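Local coordinates for protein alpha-1,2-mannosidase (Bacteroides thetaiotaomicron, PDB 2WW2) that cleaves alpha-mannosidic linkages with inversion of configuration, as a calcium-dependent family 92 glycoside hydrolase of a gut bacterium, at residues A[43-48]-A[56-61]; A[50-55]-A[70-75]; A[148-153]-A[169-174]. All blocks are in the same frame, centred on the assembly; numbering follows the deposited sequence. Where two conformers were deposited one is given.

Interaction 1. Residues A[43-48]-A[56-61]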
loop_
_atom_site.group_PDB
_atom_site.type_symbol
_atom_site.label_atom_id
_atom_site.label_comp_id
_atom_site.label_asym_id
_atom_site.label_seq_id
_atom_site.Cartn_x
_atom_site.Cartn_y
_atom_site.Cartn_z
ATOM N N PRO A 43 13.045 9.658 -35.135
ATOM C CA PRO A 43 13.758 10.753 -34.503
ATOM C C PRO A 43 14.541 10.259 -33.286
ATOM O O PRO A 43 14.137 9.278 -32.607
ATOM C CB PRO A 43 12.626 11.696 -34.030
ATOM C CG PRO A 43 11.419 10.776 -33.881
ATOM C CD PRO A 43 11.581 9.797 -35.024
ATOM N N GLN A 44 15.648 10.934 -33.017
ATOM C CA GLN A 44 16.505 10.580 -31.881
ATOM C C GLN A 44 16.750 11.820 -31.001
ATOM O O GLN A 44 17.259 12.843 -31.484
ATOM C CB GLN A 44 17.843 10.021 -32.377
ATOM C CG GLN A 44 18.877 9.812 -31.250
ATOM C CD GLN A 44 20.262 9.520 -31.805
ATOM O OE1 GLN A 44 20.431 9.371 -33.018
ATOM N NE2 GLN A 44 21.259 9.435 -30.923
ATOM N N THR A 45 16.381 11.724 -29.726
ATOM C CA THR A 45 16.700 12.779 -28.753
ATOM C C THR A 45 17.817 12.347 -27.803
ATOM O O THR A 45 18.557 13.190 -27.281
ATOM C CB THR A 45 15.465 13.186 -27.903
ATOM O OG1 THR A 45 15.015 12.069 -27.140
ATOM C CG2 THR A 45 14.327 13.618 -28.796
ATOM N N GLY A 46 17.929 11.043 -27.575
ATOM C CA GLY A 46 18.922 10.510 -26.631
ATOM C C GLY A 46 20.314 10.446 -27.265
ATOM O O GLY A 46 20.448 10.517 -28.487
ATOM N N GLU A 47 21.351 10.334 -26.437
ATOM C CA GLU A 47 22.712 10.190 -26.954
ATOM C C GLU A 47 22.843 8.913 -27.772
ATOM O O GLU A 47 22.126 7.955 -27.516
ATOM C CB GLU A 47 23.706 10.098 -25.791
ATOM C CG GLU A 47 24.051 11.415 -25.170
ATOM C CD GLU A 47 25.223 11.294 -24.192
ATOM O OE1 GLU A 47 25.839 10.203 -24.089
ATOM O OE2 GLU A 47 25.515 12.296 -23.528
ATOM N N ASN A 48 23.797 8.873 -28.703
ATOM C CA ASN A 48 24.172 7.613 -29.317
ATOM C C ASN A 48 24.478 6.624 -28.199
ATOM O O ASN A 48 25.165 6.981 -27.234
ATOM C CB ASN A 48 25.441 7.751 -30.185
ATOM C CG ASN A 48 25.189 8.467 -31.522
ATOM O OD1 ASN A 48 24.103 8.999 -31.768
ATOM N ND2 ASN A 48 26.200 8.458 -32.393
ATOM N N TYR A 56 9.926 11.575 -25.000
ATOM C CA TYR A 56 8.916 12.565 -25.321
ATOM C C TYR A 56 9.135 13.885 -24.576
ATOM O O TYR A 56 8.874 14.953 -25.125
ATOM C CB TYR A 56 7.522 12.015 -25.029
ATOM C CG TYR A 56 6.424 12.926 -25.501
ATOM C CD1 TYR A 56 6.036 12.948 -26.842
ATOM C CD2 TYR A 56 5.788 13.789 -24.613
ATOM C CE1 TYR A 56 5.037 13.783 -27.270
ATOM C CE2 TYR A 56 4.784 14.632 -25.038
ATOM C CZ TYR A 56 4.412 14.634 -26.366
ATOM O OH TYR A 56 3.402 15.488 -26.783
ATOM N N THR A 57 9.627 13.827 -23.341
ATOM C CA THR A 57 9.814 15.055 -22.568
ATOM C C THR A 57 11.105 15.814 -22.943
ATOM O O THR A 57 11.340 16.910 -22.446
ATOM C CB THR A 57 9.799 14.787 -21.042
ATOM O OG1 THR A 57 10.735 13.747 -20.746
ATOM C CG2 THR A 57 8.397 14.356 -20.571
ATOM N N ASP A 58 11.950 15.230 -23.795
ATOM C CA ASP A 58 13.171 15.921 -24.203
ATOM C C ASP A 58 12.874 16.760 -25.443
ATOM O O ASP A 58 12.087 16.350 -26.298
ATOM C CB ASP A 58 14.342 14.939 -24.387
ATOM C CG ASP A 58 14.892 14.445 -23.035
ATOM O OD1 ASP A 58 14.737 15.153 -22.015
ATOM O OD2 ASP A 58 15.469 13.357 -22.955
ATOM N N SER A 59 13.440 17.956 -25.506
ATOM C CA SER A 59 13.057 18.910 -26.536
ATOM C C SER A 59 14.193 19.252 -27.503
ATOM O O SER A 59 14.116 20.257 -28.228
ATOM C CB SER A 59 12.544 20.193 -25.863
ATOM O OG SER A 59 13.583 20.787 -25.071
ATOM N N LEU A 60 15.242 18.431 -27.505
ATOM C CA LEU A 60 16.411 18.670 -28.346
ATOM C C LEU A 60 16.630 17.437 -29.215
ATOM O O LEU A 60 16.755 16.325 -28.696
ATOM C CB LEU A 60 17.654 18.922 -27.496
ATOM C CG LEU A 60 17.602 20.157 -26.566
ATOM C CD1 LEU A 60 18.829 20.183 -25.643
ATOM C CD2 LEU A 60 17.531 21.435 -27.389
ATOM N N MET A 61 16.664 17.635 -30.525
ATOM C CA MET A 61 16.830 16.513 -31.435
ATOM C C MET A 61 18.280 16.371 -31.872
ATOM O O MET A 61 18.965 17.360 -32.088
ATOM C CB MET A 61 15.938 16.682 -32.660
ATOM C CG MET A 61 15.871 15.422 -33.484
ATOM S SD MET A 61 14.634 14.311 -32.850
ATOM C CE MET A 61 13.106 15.224 -33.194
HETATM O O HOH W 1 16.727 12.083 -24.696
HETATM O O HOH W 2 17.592 15.618 -26.198
#
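Pro43 and Met61 meet where antiparallel strands 40-44 and 60-67 of the N-terminal beta-sandwich domain diverge into their connecting loop. Pro43 offers CB, which lies 3.5 Å from Met61 SD; Met61 was modelled in two conformers, so this applies to one of them. In that conformer CG stands anti to the backbone N (chi1 -168°), and SD also passes Gln44 O at 3.3 Å. The Gln44 side chain leads away and stays in its own segment: NE2 donates to Gly46 O at 2.8 Å and to Asn48 OD1 at 3.0 Å, the latter almost straight (175°). Two acceptors on one amide nitrogen, both close to the amide plane, hold its rotation. The backbones come closest at Thr45 and Met61, CA to CA 4.6 Å, and Thr45 CA also gives a C-H...O contact to Leu60 O at 3.5 Å, with Thr45 CB against the same oxygen. Thr45 OG1 accepts a hydrogen bond from the backbone N of Thr55. Just before strand 60-67, Gln722 of a neighbouring subunit hydrogen-bonds to Thr57 O and Ser59 N. Neither facing carbonyl can donate to the other; one water donates to both, 2.8 Å from Thr45 O and 2.7 Å from Leu60 O.

Interaction 2. Residues A[50-55]-A[70-75]. With GOL (glycerol), chain I.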
loop_
_atom_site.group_PDB
_atom_site.type_symbol
_atom_site.label_atom_id
_atom_site.label_comp_id
_atom_site.label_asym_id
_atom_site.label_seq_id
_atom_site.Cartn_x
_atom_site.Cartn_y
_atom_site.Cartn_z
ATOM N N SER A 50 22.329 5.170 -26.138
ATOM C CA SER A 50 21.267 5.032 -25.158
ATOM C C SER A 50 20.056 4.302 -25.746
ATOM O O SER A 50 19.559 4.682 -26.806
ATOM C CB SER A 50 20.819 6.408 -24.655
ATOM O OG SER A 50 19.659 6.257 -23.847
ATOM N N GLY A 51 19.554 3.296 -25.031
ATOM C CA GLY A 51 18.328 2.606 -25.465
ATOM C C GLY A 51 17.123 3.526 -25.442
ATOM O O GLY A 51 16.113 3.252 -26.090
ATOM N N TRP A 52 17.240 4.639 -24.724
ATOM C CA TRP A 52 16.157 5.618 -24.655
ATOM C C TRP A 52 16.337 6.637 -25.791
ATOM O O TRP A 52 16.694 7.810 -25.598
ATOM C CB TRP A 52 16.112 6.260 -23.258
ATOM C CG TRP A 52 15.790 5.230 -22.168
ATOM C CD1 TRP A 52 14.782 4.305 -22.195
ATOM C CD2 TRP A 52 16.459 5.057 -20.910
ATOM N NE1 TRP A 52 14.784 3.559 -21.033
ATOM C CE2 TRP A 52 15.804 4.006 -20.227
ATOM C CE3 TRP A 52 17.545 5.695 -20.286
ATOM C CZ2 TRP A 52 16.195 3.577 -18.949
ATOM C CZ3 TRP A 52 17.943 5.258 -19.005
ATOM C CH2 TRP A 52 17.267 4.199 -18.358
ATOM N N MET A 53 16.103 6.142 -26.994
ATOM C CA MET A 53 16.438 6.857 -28.212
ATOM C C MET A 53 15.597 8.106 -28.378
ATOM O O MET A 53 16.090 9.140 -28.824
ATOM C CB MET A 53 16.215 5.925 -29.412
ATOM C CG MET A 53 16.405 6.590 -30.761
ATOM S SD MET A 53 16.375 5.367 -32.114
ATOM C CE MET A 53 14.818 4.617 -31.883
ATOM N N TYR A 54 14.311 7.989 -28.082
ATOM C CA TYR A 54 13.394 9.112 -28.209
ATOM C C TYR A 54 12.665 9.215 -26.881
ATOM O O TYR A 54 11.982 8.277 -26.474
ATOM C CB TYR A 54 12.397 8.891 -29.369
ATOM C CG TYR A 54 11.321 9.973 -29.509
ATOM C CD1 TYR A 54 11.489 11.045 -30.384
ATOM C CD2 TYR A 54 10.132 9.903 -28.772
ATOM C CE1 TYR A 54 10.499 12.039 -30.520
ATOM C CE2 TYR A 54 9.136 10.892 -28.900
ATOM C CZ TYR A 54 9.326 11.944 -29.768
ATOM O OH TYR A 54 8.345 12.903 -29.891
ATOM N N THR A 55 12.817 10.363 -26.217
ATOM C CA THR A 55 12.161 10.635 -24.950
ATOM C C THR A 55 11.223 11.819 -25.167
ATOM O O THR A 55 11.662 12.918 -25.519
ATOM C CB THR A 55 13.236 10.917 -23.870
ATOM O OG1 THR A 55 13.952 9.701 -23.620
ATOM C CG2 THR A 55 12.628 11.439 -22.566
ATOM N N PRO A 70 14.389 -3.378 -30.645
ATOM C CA PRO A 70 13.108 -3.927 -30.177
ATOM C C PRO A 70 12.830 -3.684 -28.687
ATOM O O PRO A 70 11.745 -4.041 -28.209
ATOM C CB PRO A 70 13.296 -5.424 -30.377
ATOM C CG PRO A 70 14.782 -5.619 -30.037
ATOM C CD PRO A 70 15.473 -4.382 -30.612
ATOM N N SER A 71 13.789 -3.106 -27.969
ATOM C CA SER A 71 13.669 -2.826 -26.518
ATOM C C SER A 71 14.831 -1.932 -26.130
ATOM O O SER A 71 15.926 -2.091 -26.670
ATOM C CB SER A 71 13.757 -4.141 -25.716
ATOM O OG SER A 71 14.498 -3.974 -24.514
ATOM N N PRO A 72 14.611 -0.981 -25.212
ATOM C CA PRO A 72 15.745 -0.112 -24.846
ATOM C C PRO A 72 16.845 -0.888 -24.164
ATOM O O PRO A 72 18.001 -0.501 -24.259
ATOM C CB PRO A 72 15.151 0.902 -23.865
ATOM C CG PRO A 72 13.753 0.433 -23.557
ATOM C CD PRO A 72 13.332 -0.547 -24.624
ATOM N N TRP A 73 16.503 -1.977 -23.488
ATOM C CA TRP A 73 17.539 -2.740 -22.785
ATOM C C TRP A 73 18.254 -3.729 -23.683
ATOM O O TRP A 73 19.444 -3.968 -23.508
ATOM C CB TRP A 73 16.975 -3.374 -21.505
ATOM C CG TRP A 73 16.714 -2.257 -20.522
ATOM C CD1 TRP A 73 15.515 -1.613 -20.299
ATOM C CD2 TRP A 73 17.680 -1.602 -19.695
ATOM N NE1 TRP A 73 15.682 -0.624 -19.368
ATOM C CE2 TRP A 73 16.999 -0.591 -18.979
ATOM C CE3 TRP A 73 19.058 -1.778 -19.479
ATOM C CZ2 TRP A 73 17.647 0.249 -18.061
ATOM C CZ3 TRP A 73 19.704 -0.945 -18.554
ATOM C CH2 TRP A 73 18.996 0.057 -17.862
ATOM N N ILE A 74 17.545 -4.267 -24.673
ATOM C CA ILE A 74 18.200 -5.052 -25.724
ATOM C C ILE A 74 19.051 -4.101 -26.591
ATOM O O ILE A 74 20.141 -4.456 -27.039
ATOM C CB ILE A 74 17.115 -5.748 -26.582
ATOM C CG1 ILE A 74 16.369 -6.778 -25.710
ATOM C CG2 ILE A 74 17.725 -6.406 -27.819
ATOM C CD1 ILE A 74 17.234 -7.948 -25.295
ATOM N N ASN A 75 18.535 -2.893 -26.800
ATOM C CA ASN A 75 19.255 -1.815 -27.475
ATOM C C ASN A 75 19.380 -2.127 -28.981
ATOM O O ASN A 75 18.660 -3.002 -29.497
ATOM C CB ASN A 75 20.605 -1.522 -26.745
ATOM C CG ASN A 75 21.091 -0.059 -26.920
ATOM O OD1 ASN A 75 21.130 0.470 -28.032
ATOM N ND2 ASN A 75 21.521 0.560 -25.823
HETATM C C1 GOL I . 19.195 1.874 -20.843
HETATM O O1 GOL I . 18.303 1.654 -21.906
HETATM C C2 GOL I . 20.452 2.569 -21.327
HETATM O O2 GOL I . 20.647 2.302 -22.701
HETATM C C3 GOL I . 20.342 4.067 -21.051
HETATM O O3 GOL I . 21.589 4.567 -20.618
#
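Gly51, Trp52, Pro72 and Trp73 line a small aromatic-walled pocket that holds a glycerol, probably taken up from the crystallisation liquor; a polyol between two indoles is consistent with a place where sugar could bind, but does not prove it. Glycerol O1 sits 3.8 Å above the plane of Trp52, over the ring centre, whereas glycerol C1 lies 3.4 Å above Trp73, displaced toward the rim. The six-membered rings have centroids 5.7 Å apart and planes at 90°, an oblique pairing that touches at Trp52 CZ2 and Trp73 CZ2, 3.7 Å apart. Both indole nitrogens turn to Ala22 O, Trp52 NE1 only weakly. The backbone grips the ligand too: Gly51 N donates to glycerol O2 at 2.8 Å and 171°, and glycerol O1 makes a weak bond to Pro72 O. Pro72 O also takes a C-H...O contact from Gly51 CA at 3.3 Å (157° at the hydrogen), an approach possible because glycine has no beta carbon there. Beside it Trp52 CD1 rests 3.8 Å from Pro72 CB, the two side chains crossing at about a right angle. Ser50 OG accepts from Trp52 N in an ST turn and bonds to Glu541 of a neighbouring subunit. Ser71 OG similarly accepts from Ile74 N, 3.1 Å away, in an ST motif. Residues 50-55 belong to the loop between strands 40-44 and 60-67, residues 70-75 to the one leading to strand 80-86, and Ile74 packs on Trp370 of strand 370-371 in the catalytic domain.

Interaction 3. Residues A[148-153]-A[169-174]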
loop_
_atom_site.group_PDB
_atom_site.type_symbol
_atom_site.label_atom_id
_atom_site.label_comp_id
_atom_site.label_asym_id
_atom_site.label_seq_id
_atom_site.Cartn_x
_atom_site.Cartn_y
_atom_site.Cartn_z
ATOM N N ASP A 148 25.971 10.235 -39.373
ATOM C CA ASP A 148 26.620 9.742 -38.165
ATOM C C ASP A 148 26.565 8.228 -38.278
ATOM O O ASP A 148 25.484 7.638 -38.290
ATOM C CB ASP A 148 25.866 10.281 -36.936
ATOM C CG ASP A 148 26.435 9.780 -35.611
ATOM O OD1 ASP A 148 26.909 8.623 -35.549
ATOM O OD2 ASP A 148 26.401 10.555 -34.626
ATOM N N ALA A 149 27.738 7.596 -38.408
ATOM C CA ALA A 149 27.792 6.156 -38.634
ATOM C C ALA A 149 28.000 5.382 -37.332
ATOM O O ALA A 149 28.278 4.177 -37.353
ATOM C CB ALA A 149 28.893 5.804 -39.693
ATOM N N TYR A 150 27.855 6.092 -36.215
ATOM C CA TYR A 150 27.870 5.527 -34.855
ATOM C C TYR A 150 29.276 5.073 -34.460
ATOM O O TYR A 150 30.223 5.210 -35.243
ATOM C CB TYR A 150 26.896 4.354 -34.752
ATOM C CG TYR A 150 25.820 4.516 -33.700
ATOM C CD1 TYR A 150 25.834 3.751 -32.536
ATOM C CD2 TYR A 150 24.783 5.422 -33.873
ATOM C CE1 TYR A 150 24.829 3.875 -31.576
ATOM C CE2 TYR A 150 23.772 5.567 -32.907
ATOM C CZ TYR A 150 23.808 4.771 -31.771
ATOM O OH TYR A 150 22.817 4.851 -30.818
ATOM N N ASN A 151 29.416 4.536 -33.252
ATOM C CA ASN A 151 30.717 4.015 -32.826
ATOM C C ASN A 151 30.788 2.497 -32.951
ATOM O O ASN A 151 29.888 1.879 -33.520
ATOM C CB ASN A 151 31.090 4.478 -31.413
ATOM C CG ASN A 151 30.167 3.913 -30.346
ATOM O OD1 ASN A 151 29.052 3.495 -30.638
ATOM N ND2 ASN A 151 30.632 3.899 -29.099
ATOM N N GLY A 152 31.873 1.900 -32.459
ATOM C CA GLY A 152 32.083 0.456 -32.613
ATOM C C GLY A 152 32.841 0.046 -33.877
ATOM O O GLY A 152 32.897 -1.140 -34.213
ATOM N N GLY A 153 33.415 1.015 -34.592
ATOM C CA GLY A 153 34.190 0.706 -35.803
ATOM C C GLY A 153 33.366 0.876 -37.072
ATOM O O GLY A 153 32.846 -0.097 -37.624
ATOM N N THR A 169 28.157 0.604 -40.800
ATOM C CA THR A 169 28.023 0.757 -39.364
ATOM C C THR A 169 28.080 -0.626 -38.745
ATOM O O THR A 169 27.465 -1.563 -39.253
ATOM C CB THR A 169 26.712 1.486 -38.989
ATOM O OG1 THR A 169 26.520 1.393 -37.575
ATOM C CG2 THR A 169 25.494 0.875 -39.725
ATOM N N ARG A 170 28.825 -0.766 -37.654
ATOM C CA ARG A 170 28.991 -2.075 -37.028
ATOM C C ARG A 170 28.547 -2.104 -35.559
ATOM O O ARG A 170 28.629 -3.146 -34.896
ATOM C CB ARG A 170 30.453 -2.524 -37.161
ATOM C CG ARG A 170 30.861 -2.726 -38.606
ATOM C CD ARG A 170 32.318 -3.234 -38.733
ATOM N NE ARG A 170 32.701 -3.331 -40.138
ATOM C CZ ARG A 170 33.097 -2.293 -40.873
ATOM N NH1 ARG A 170 33.174 -1.078 -40.340
ATOM N NH2 ARG A 170 33.422 -2.468 -42.148
ATOM N N TYR A 171 28.082 -0.964 -35.053
ATOM C CA TYR A 171 27.605 -0.893 -33.683
ATOM C C TYR A 171 26.595 -2.003 -33.415
ATOM O O TYR A 171 25.735 -2.300 -34.257
ATOM C CB TYR A 171 26.951 0.461 -33.404
ATOM C CG TYR A 171 26.287 0.546 -32.038
ATOM C CD1 TYR A 171 27.021 0.874 -30.902
ATOM C CD2 TYR A 171 24.919 0.304 -31.890
ATOM C CE1 TYR A 171 26.403 0.957 -29.650
ATOM C CE2 TYR A 171 24.292 0.376 -30.645
ATOM C CZ TYR A 171 25.048 0.718 -29.535
ATOM O OH TYR A 171 24.440 0.796 -28.324
ATOM N N ASN A 172 26.706 -2.623 -32.244
ATOM C CA ASN A 172 25.749 -3.663 -31.862
ATOM C C ASN A 172 25.840 -3.904 -30.358
ATOM O O ASN A 172 26.758 -3.404 -29.688
ATOM C CB ASN A 172 26.017 -4.981 -32.616
ATOM C CG ASN A 172 27.336 -5.603 -32.244
ATOM O OD1 ASN A 172 27.418 -6.398 -31.303
ATOM N ND2 ASN A 172 28.385 -5.275 -32.997
ATOM N N ASN A 173 24.897 -4.679 -29.839
ATOM C CA ASN A 173 24.865 -4.990 -28.410
ATOM C C ASN A 173 24.968 -6.496 -28.176
ATOM O O ASN A 173 24.401 -7.042 -27.219
ATOM C CB ASN A 173 23.604 -4.401 -27.793
ATOM C CG ASN A 173 23.743 -2.911 -27.524
ATOM O OD1 ASN A 173 24.115 -2.536 -26.429
ATOM N ND2 ASN A 173 23.469 -2.055 -28.530
ATOM N N GLY A 174 25.709 -7.161 -29.062
ATOM C CA GLY A 174 25.862 -8.607 -29.007
ATOM C C GLY A 174 24.911 -9.328 -29.948
ATOM O O GLY A 174 24.116 -8.700 -30.658
HETATM O O HOH W 3 29.125 1.631 -36.046
HETATM O O HOH W 4 22.028 2.832 -29.167
HETATM O O HOH W 5 31.108 -2.811 -33.125
#
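Gly152 and Tyr171 bring the two backbones to 4.8 Å between CA atoms, and Ala149 and Thr169 to 5.5 Å between theirs, as two irregular loops run side by side after strands 143-148 and 164-169 of the N-terminal beta-sandwich domain. The main side-chain contact is an edge-to-face pair of tyrosines: Tyr150 directs the CD1-CE1 edge at the face of Tyr171, with ring centroids 4.5 Å apart and planes at 60°. CE1 stands over the centre of the Tyr171 ring, while Tyr150 CD1 comes within 3.3 Å of Tyr171 CG. A chi1 of -122° sets Tyr150 CG off the staggered positions. Tyr150 N donates to Asp148 OD1 in an Asx turn, and the Tyr150 hydroxyl accepts from Gly49 N. Asn151 OD1 reaches Tyr171 CD1 at 3.3 Å, the amide plane tilted modestly from that ring. Between the backbones a water accepts from Arg170 N and donates to both Ala149 O and Asn151 O, the latter at 2.7 Å. Farther on, the extended Arg170 chain passes Gly153 O, with CD 3.4 Å from that oxygen. The bond closing this end is Arg170 NH1 to Gly153 O, 2.9 Å and 159° at the hydrogen; the oxygen lies in the guanidinium plane, while NH1 stands above the carbonyl plane.

Following the chain, strand 40-44 runs into interaction 1, whose second segment, 56-61, closes the loop back onto strand 60-67. Segment 50-55 lies inside that loop but pairs with 70-75, beyond the returning strand, so interactions 1 and 2 cross. They join at Met53 O, which probably accepts from both Thr45 N and Gly46 N, and also where Pro43 packs on Tyr54; both contacts touch a neighbouring subunit. Interaction 3 opens only afterwards, in series, closing the excursion through strands 154-159 and 164-169. It meets interaction 1 through a probable bond from Asn48 ND2 to Asp148 OD2, and interaction 2 through Asn75 and Asn173, so the three sets of loops form one continuous region of the N-terminal domain.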